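PDB 4YV9: transcriptional regulator from Streptococcus dysgalactiae, which binds the SHP pheromone as its quorum-sensing receptor and, through an N-terminal helix-turn-helix domain, probably controls transcription of target genes on DNA. Local coordinates for residues T119-E124 with S152-Y157; K94-Y99 with T107-I112. All coordinates share one frame; numbering follows the deposited sequence.

Contact 1. Residues T119-E124 with S152-Y157; sequences TVEPSE and SRFINY
Two interhelical loops of the helical C-terminal repeat domain meet where the pyrrolidine of Pro-122 lies over a face of the Phe-154 ring. The loop 119-124 leads into helix 124-136, and 152-157 joins helix 142-151 to helix 157-169, opening with a short 3-10 turn that the bond from Ile-155 N to Ser-152 O closes at 3.2 Å. Pro-122 CD sits 3.7 Å from the centroid of the Phe-154 ring and just 4° off the ring normal, a CH-pi contact over the centre of the face. The neighbouring Pro-122 CG reaches back along the ring to Phe-154 CG, 3.8 Å away, so the proline spans the ring from its middle to its root. Phe-154 CG lies anti to the carbonyl carbon, which carries the ring across to the proline; the rotation about the next bond (chi2 -83°) turns its face to Pro-122.

Glu-121 comes in at the rim instead. Its extended chain passes the ring corner, Glu-121 CD lying 3.7 Å from Phe-154 CE1, and the carboxylate plane is turned 70° from that of the ring, with Glu-121 OE2 at the edge of the Phe-154 ring, in its plane. No hydrogen bond joins the two loops. A face of the Arg-153 guanidinium meets Phe-154 CE2, which stands 3.8 Å above its plane, toward its rim, while Arg-153 NH2 makes weak hydrogen bonds to Ala-111 O and Ser-114 OG. Val-127 of helix 124-136 touches both Pro-122 and Phe-154. This is a proline-aromatic CH-pi contact between loops of a TPR-like stack of helices.

Contact 2. Residues K94-Y99 with T107-I112; sequences KLLEDY and TMIKAI
Ile-109 and Leu-96 slide past one another in opposite directions, with Leu-96 CD1 3.8 Å from Ile-109 CG2. The other branch of the isoleucine runs on to Tyr-99: with CG1 anti to the carbonyl carbon (chi1 -64°) and the chain extended beyond it (chi2 170°), Ile-109 CD1 ends 3.7 Å from Tyr-99 CB and approaches the start of the ring obliquely. The same methyl makes a looser contact with Leu-95, Ile-109 CD1 lying 4.4 Å from Leu-95 CG. On the flank of Leu-96, the aliphatic part of Lys-110 crosses the leucine at about a right angle, Lys-110 CG being 3.6 Å from Leu-96 CD1. The extended lysine carries its ammonium onward to a salt bridge with Glu-126, so its chain serves both apolar and charged partners.

One shell further out, helix 72-85 receives Leu-95 on Arg-79 and Val-80, and Tyr-99 on Leu-76. From helix 103-113, the selenomethionine Met-108 packs on helix 142-151 and on Leu-77 of helix 72-85, and Ile-112 on a modified side chain of the bound peptide. The segment axes approach to 9.6 Å at an angle of 169°, the nearly antiparallel pairing of a helical hairpin, consistent with the TPR-like C-terminal domain of Rgg proteins.

In the fold
From the N-terminal side, helix 89-98 comes first, and contact 2 closes the short turn that brings helix 103-113 back against it. The chain then runs into the loop 119-124, passes through helices 124-136 and 142-151, and returns at 152-157, where contact 1 closes this longer, largely helical excursion. The two closures follow in series, neither crossing nor enclosing the other. Their centres lie about 13 Å apart, and they meet at helix 103-113: Phe-154 CE2 comes within 3.7 Å of Ala-111 CA, and Pro-122 CD within 3.8 Å of Ala-111 N. Helix 103-113 is thus shared: one side pairs with helix 89-98, and its Ala-111 meets the two loops of contact 1.

Contact 1. Residues T119-E124 with S152-Y157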
loop_
_atom_site.group_PDB
_atom_site.type_symbol
_atom_site.label_atom_id
_atom_site.label_comp_id
_atom_site.label_asym_id
_atom_site.label_seq_id
_atom_site.Cartn_x
_atom_site.Cartn_y
_atom_site.Cartn_z
ATOM N N THR B 119 -34.896 -4.488 1.174
ATOM C CA THR B 119 -35.690 -5.717 1.100
ATOM C C THR B 119 -34.809 -6.998 1.134
ATOM O O THR B 119 -35.219 -8.043 1.647
ATOM C CB THR B 119 -36.577 -5.695 -0.164
ATOM O OG1 THR B 119 -37.878 -5.185 0.175
ATOM C CG2 THR B 119 -36.723 -7.067 -0.766
ATOM N N VAL B 120 -33.594 -6.905 0.609
ATOM C CA VAL B 120 -32.654 -8.020 0.694
ATOM C C VAL B 120 -31.670 -7.830 1.856
ATOM O O VAL B 120 -30.952 -6.848 1.897
ATOM C CB VAL B 120 -31.843 -8.189 -0.612
ATOM C CG1 VAL B 120 -30.841 -9.331 -0.458
ATOM C CG2 VAL B 120 -32.761 -8.432 -1.798
ATOM N N GLU B 121 -31.643 -8.770 2.797
ATOM C CA GLU B 121 -30.639 -8.761 3.867
ATOM C C GLU B 121 -30.109 -10.168 4.099
ATOM O O GLU B 121 -30.845 -11.143 3.921
ATOM C CB GLU B 121 -31.224 -8.220 5.174
ATOM C CG GLU B 121 -31.694 -6.787 5.122
ATOM C CD GLU B 121 -32.154 -6.295 6.472
ATOM O OE1 GLU B 121 -32.409 -7.143 7.351
ATOM O OE2 GLU B 121 -32.255 -5.062 6.653
ATOM N N PRO B 122 -28.843 -10.288 4.513
ATOM C CA PRO B 122 -28.407 -11.640 4.867
ATOM C C PRO B 122 -29.170 -12.100 6.093
ATOM O O PRO B 122 -29.474 -11.271 6.948
ATOM C CB PRO B 122 -26.904 -11.477 5.156
ATOM C CG PRO B 122 -26.730 -10.040 5.499
ATOM C CD PRO B 122 -27.779 -9.285 4.702
ATOM N N SER B 123 -29.518 -13.381 6.159
ATOM C CA SER B 123 -30.207 -13.919 7.331
ATOM C C SER B 123 -29.255 -13.977 8.527
ATOM O O SER B 123 -28.028 -13.954 8.358
ATOM C CB SER B 123 -30.750 -15.318 7.044
ATOM O OG SER B 123 -29.680 -16.253 7.034
ATOM N N GLU B 124 -29.820 -14.052 9.727
ATOM C CA GLU B 124 -29.018 -14.247 10.929
ATOM C C GLU B 124 -28.175 -15.505 10.816
ATOM O O GLU B 124 -27.016 -15.529 11.247
ATOM C CB GLU B 124 -29.908 -14.343 12.170
ATOM C CG GLU B 124 -30.443 -13.024 12.677
ATOM C CD GLU B 124 -31.197 -13.185 13.986
ATOM O OE1 GLU B 124 -31.603 -14.327 14.302
ATOM O OE2 GLU B 124 -31.385 -12.176 14.697
ATOM N N SER B 152 -20.472 -5.846 8.377
ATOM C CA SER B 152 -20.483 -5.361 9.763
ATOM C C SER B 152 -21.848 -4.873 10.234
ATOM O O SER B 152 -22.189 -4.980 11.416
ATOM C CB SER B 152 -19.455 -4.237 9.939
ATOM O OG SER B 152 -18.129 -4.767 9.917
ATOM N N ARG B 153 -22.640 -4.331 9.321
ATOM C CA ARG B 153 -23.946 -3.807 9.725
ATOM C C ARG B 153 -24.902 -4.902 10.186
ATOM O O ARG B 153 -25.943 -4.615 10.777
ATOM C CB ARG B 153 -24.579 -3.016 8.586
ATOM C CG ARG B 153 -24.326 -1.516 8.661
ATOM C CD ARG B 153 -24.934 -0.864 7.451
ATOM N NE ARG B 153 -24.571 -1.659 6.286
ATOM C CZ ARG B 153 -25.407 -2.010 5.317
ATOM N NH1 ARG B 153 -26.688 -1.628 5.355
ATOM N NH2 ARG B 153 -24.948 -2.755 4.312
ATOM N N PHE B 154 -24.561 -6.157 9.914
ATOM C CA PHE B 154 -25.457 -7.246 10.266
ATOM C C PHE B 154 -24.893 -8.156 11.351
ATOM O O PHE B 154 -25.488 -9.181 11.666
ATOM C CB PHE B 154 -25.802 -8.040 9.013
ATOM C CG PHE B 154 -26.513 -7.218 7.977
ATOM C CD1 PHE B 154 -27.886 -7.026 8.055
ATOM C CD2 PHE B 154 -25.806 -6.606 6.952
ATOM C CE1 PHE B 154 -28.547 -6.256 7.113
ATOM C CE2 PHE B 154 -26.457 -5.836 6.006
ATOM C CZ PHE B 154 -27.833 -5.662 6.085
ATOM N N ILE B 155 -23.755 -7.765 11.924
ATOM C CA ILE B 155 -23.154 -8.474 13.053
ATOM C C ILE B 155 -23.492 -7.774 14.376
ATOM O O ILE B 155 -23.375 -6.550 14.477
ATOM C CB ILE B 155 -21.618 -8.571 12.881
ATOM C CG1 ILE B 155 -21.292 -9.156 11.505
ATOM C CG2 ILE B 155 -20.998 -9.387 14.015
ATOM C CD1 ILE B 155 -19.817 -9.116 11.096
ATOM N N ASN B 156 -23.925 -8.530 15.387
ATOM C CA ASN B 156 -24.271 -7.901 16.658
ATOM C C ASN B 156 -23.020 -7.256 17.232
ATOM O O ASN B 156 -21.911 -7.758 17.011
ATOM C CB ASN B 156 -24.891 -8.908 17.635
ATOM C CG ASN B 156 -23.917 -9.984 18.070
ATOM O OD1 ASN B 156 -23.626 -10.914 17.316
ATOM N ND2 ASN B 156 -23.416 -9.872 19.299
ATOM N N TYR B 157 -23.187 -6.131 17.927
ATOM C CA TYR B 157 -22.038 -5.314 18.318
ATOM C C TYR B 157 -20.958 -6.102 19.061
ATOM O O TYR B 157 -19.763 -5.919 18.811
ATOM C CB TYR B 157 -22.458 -4.127 19.197
ATOM C CG TYR B 157 -21.252 -3.514 19.878
ATOM C CD1 TYR B 157 -20.370 -2.707 19.166
ATOM C CD2 TYR B 157 -20.962 -3.787 21.212
ATOM C CE1 TYR B 157 -19.250 -2.165 19.768
ATOM C CE2 TYR B 157 -19.841 -3.251 21.822
ATOM C CZ TYR B 157 -18.987 -2.442 21.092
ATOM O OH TYR B 157 -17.870 -1.905 21.688
#

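Contact 2. Residues K94-Y99 with T107-I112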
loop_
_atom_site.group_PDB
_atom_site.type_symbol
_atom_site.label_atom_id
_atom_site.label_comp_id
_atom_site.label_asym_id
_atom_site.label_seq_id
_atom_site.Cartn_x
_atom_site.Cartn_y
_atom_site.Cartn_z
ATOM N N LYS B 94 -28.939 -10.221 -9.857
ATOM C CA LYS B 94 -28.544 -11.488 -10.465
ATOM C C LYS B 94 -27.048 -11.751 -10.361
ATOM O O LYS B 94 -26.591 -12.876 -10.590
ATOM C CB LYS B 94 -29.014 -11.562 -11.908
ATOM C CG LYS B 94 -30.372 -12.264 -12.000
ATOM C CD LYS B 94 -31.510 -11.281 -12.062
ATOM C CE LYS B 94 -32.594 -11.815 -12.987
ATOM N NZ LYS B 94 -33.697 -10.850 -13.171
ATOM N N LEU B 95 -26.296 -10.728 -9.966
ATOM C CA LEU B 95 -24.929 -10.964 -9.509
ATOM C C LEU B 95 -25.032 -11.895 -8.312
ATOM O O LEU B 95 -24.250 -12.826 -8.152
ATOM C CB LEU B 95 -24.222 -9.662 -9.131
ATOM C CG LEU B 95 -22.776 -9.792 -8.634
ATOM C CD1 LEU B 95 -21.908 -10.381 -9.729
ATOM C CD2 LEU B 95 -22.222 -8.454 -8.186
ATOM N N LEU B 96 -26.038 -11.630 -7.487
ATOM C CA LEU B 96 -26.358 -12.441 -6.326
ATOM C C LEU B 96 -26.827 -13.858 -6.696
ATOM O O LEU B 96 -26.539 -14.811 -5.975
ATOM C CB LEU B 96 -27.425 -11.721 -5.487
ATOM C CG LEU B 96 -27.875 -12.383 -4.193
ATOM C CD1 LEU B 96 -26.688 -12.597 -3.257
ATOM C CD2 LEU B 96 -28.958 -11.545 -3.523
ATOM N N GLU B 97 -27.561 -14.011 -7.794
ATOM C CA GLU B 97 -27.937 -15.362 -8.218
ATOM C C GLU B 97 -26.714 -16.078 -8.778
ATOM O O GLU B 97 -26.547 -17.285 -8.594
ATOM C CB GLU B 97 -29.074 -15.354 -9.260
ATOM C CG GLU B 97 -29.512 -16.775 -9.652
ATOM C CD GLU B 97 -30.694 -16.833 -10.622
ATOM O OE1 GLU B 97 -31.209 -15.769 -11.038
ATOM O OE2 GLU B 97 -31.104 -17.962 -10.973
ATOM N N ASP B 98 -25.854 -15.320 -9.450
ATOM C CA ASP B 98 -24.619 -15.864 -10.004
ATOM C C ASP B 98 -23.698 -16.451 -8.931
ATOM O O ASP B 98 -22.906 -17.350 -9.215
ATOM C CB ASP B 98 -23.874 -14.783 -10.792
ATOM C CG ASP B 98 -24.350 -14.678 -12.223
ATOM O OD1 ASP B 98 -24.837 -15.698 -12.753
ATOM O OD2 ASP B 98 -24.236 -13.583 -12.816
ATOM N N TYR B 99 -23.802 -15.950 -7.702
ATOM C CA TYR B 99 -22.885 -16.372 -6.642
ATOM C C TYR B 99 -23.551 -17.180 -5.541
ATOM O O TYR B 99 -22.997 -17.304 -4.455
ATOM C CB TYR B 99 -22.195 -15.155 -6.021
ATOM C CG TYR B 99 -21.047 -14.630 -6.856
ATOM C CD1 TYR B 99 -21.278 -13.760 -7.901
ATOM C CD2 TYR B 99 -19.731 -15.008 -6.592
ATOM C CE1 TYR B 99 -20.248 -13.277 -8.674
ATOM C CE2 TYR B 99 -18.678 -14.525 -7.363
ATOM C CZ TYR B 99 -18.950 -13.657 -8.404
ATOM O OH TYR B 99 -17.949 -13.155 -9.197
ATOM N N THR B 107 -23.487 -13.945 0.899
ATOM C CA THR B 107 -23.830 -13.286 2.156
ATOM C C THR B 107 -23.321 -11.843 2.135
ATOM O O THR B 107 -24.028 -10.922 2.534
ATOM C CB THR B 107 -23.253 -14.032 3.394
ATOM O OG1 THR B 107 -24.014 -15.228 3.633
ATOM C CG2 THR B 107 -23.337 -13.137 4.629
HETATM N N MSE B 108 -22.106 -11.650 1.630
HETATM C CA MSE B 108 -21.558 -10.313 1.449
HETATM C C MSE B 108 -22.280 -9.463 0.383
HETATM O O MSE B 108 -22.432 -8.249 0.541
HETATM C CB MSE B 108 -20.078 -10.410 1.086
HETATM C CG MSE B 108 -19.470 -9.078 0.812
HETATM SE SE MSE B 108 -17.595 -9.165 0.198
HETATM C CE MSE B 108 -17.604 -7.428 -0.603
ATOM N N ILE B 109 -22.682 -10.094 -0.712
ATOM C CA ILE B 109 -23.428 -9.390 -1.766
ATOM C C ILE B 109 -24.775 -8.895 -1.236
ATOM O O ILE B 109 -25.203 -7.778 -1.539
ATOM C CB ILE B 109 -23.656 -10.283 -2.990
ATOM C CG1 ILE B 109 -22.318 -10.632 -3.636
ATOM C CG2 ILE B 109 -24.520 -9.566 -4.036
ATOM C CD1 ILE B 109 -22.417 -11.705 -4.699
ATOM N N LYS B 110 -25.426 -9.725 -0.425
ATOM C CA LYS B 110 -26.688 -9.350 0.214
ATOM C C LYS B 110 -26.493 -8.173 1.165
ATOM O O LYS B 110 -27.328 -7.269 1.223
ATOM C CB LYS B 110 -27.293 -10.536 0.970
ATOM C CG LYS B 110 -27.672 -11.722 0.084
ATOM C CD LYS B 110 -28.405 -12.800 0.882
ATOM C CE LYS B 110 -28.577 -14.071 0.070
ATOM N NZ LYS B 110 -29.365 -15.092 0.826
ATOM N N ALA B 111 -25.395 -8.192 1.915
ATOM C CA ALA B 111 -25.091 -7.109 2.852
ATOM C C ALA B 111 -24.928 -5.791 2.109
ATOM O O ALA B 111 -25.447 -4.760 2.529
ATOM C CB ALA B 111 -23.824 -7.421 3.651
ATOM N N ILE B 112 -24.196 -5.833 1.005
ATOM C CA ILE B 112 -23.936 -4.628 0.225
ATOM C C ILE B 112 -25.206 -4.157 -0.445
ATOM O O ILE B 112 -25.540 -2.971 -0.415
ATOM C CB ILE B 112 -22.854 -4.865 -0.850
ATOM C CG1 ILE B 112 -21.496 -5.046 -0.193
ATOM C CG2 ILE B 112 -22.813 -3.705 -1.843
ATOM C CD1 ILE B 112 -20.517 -5.812 -1.053
#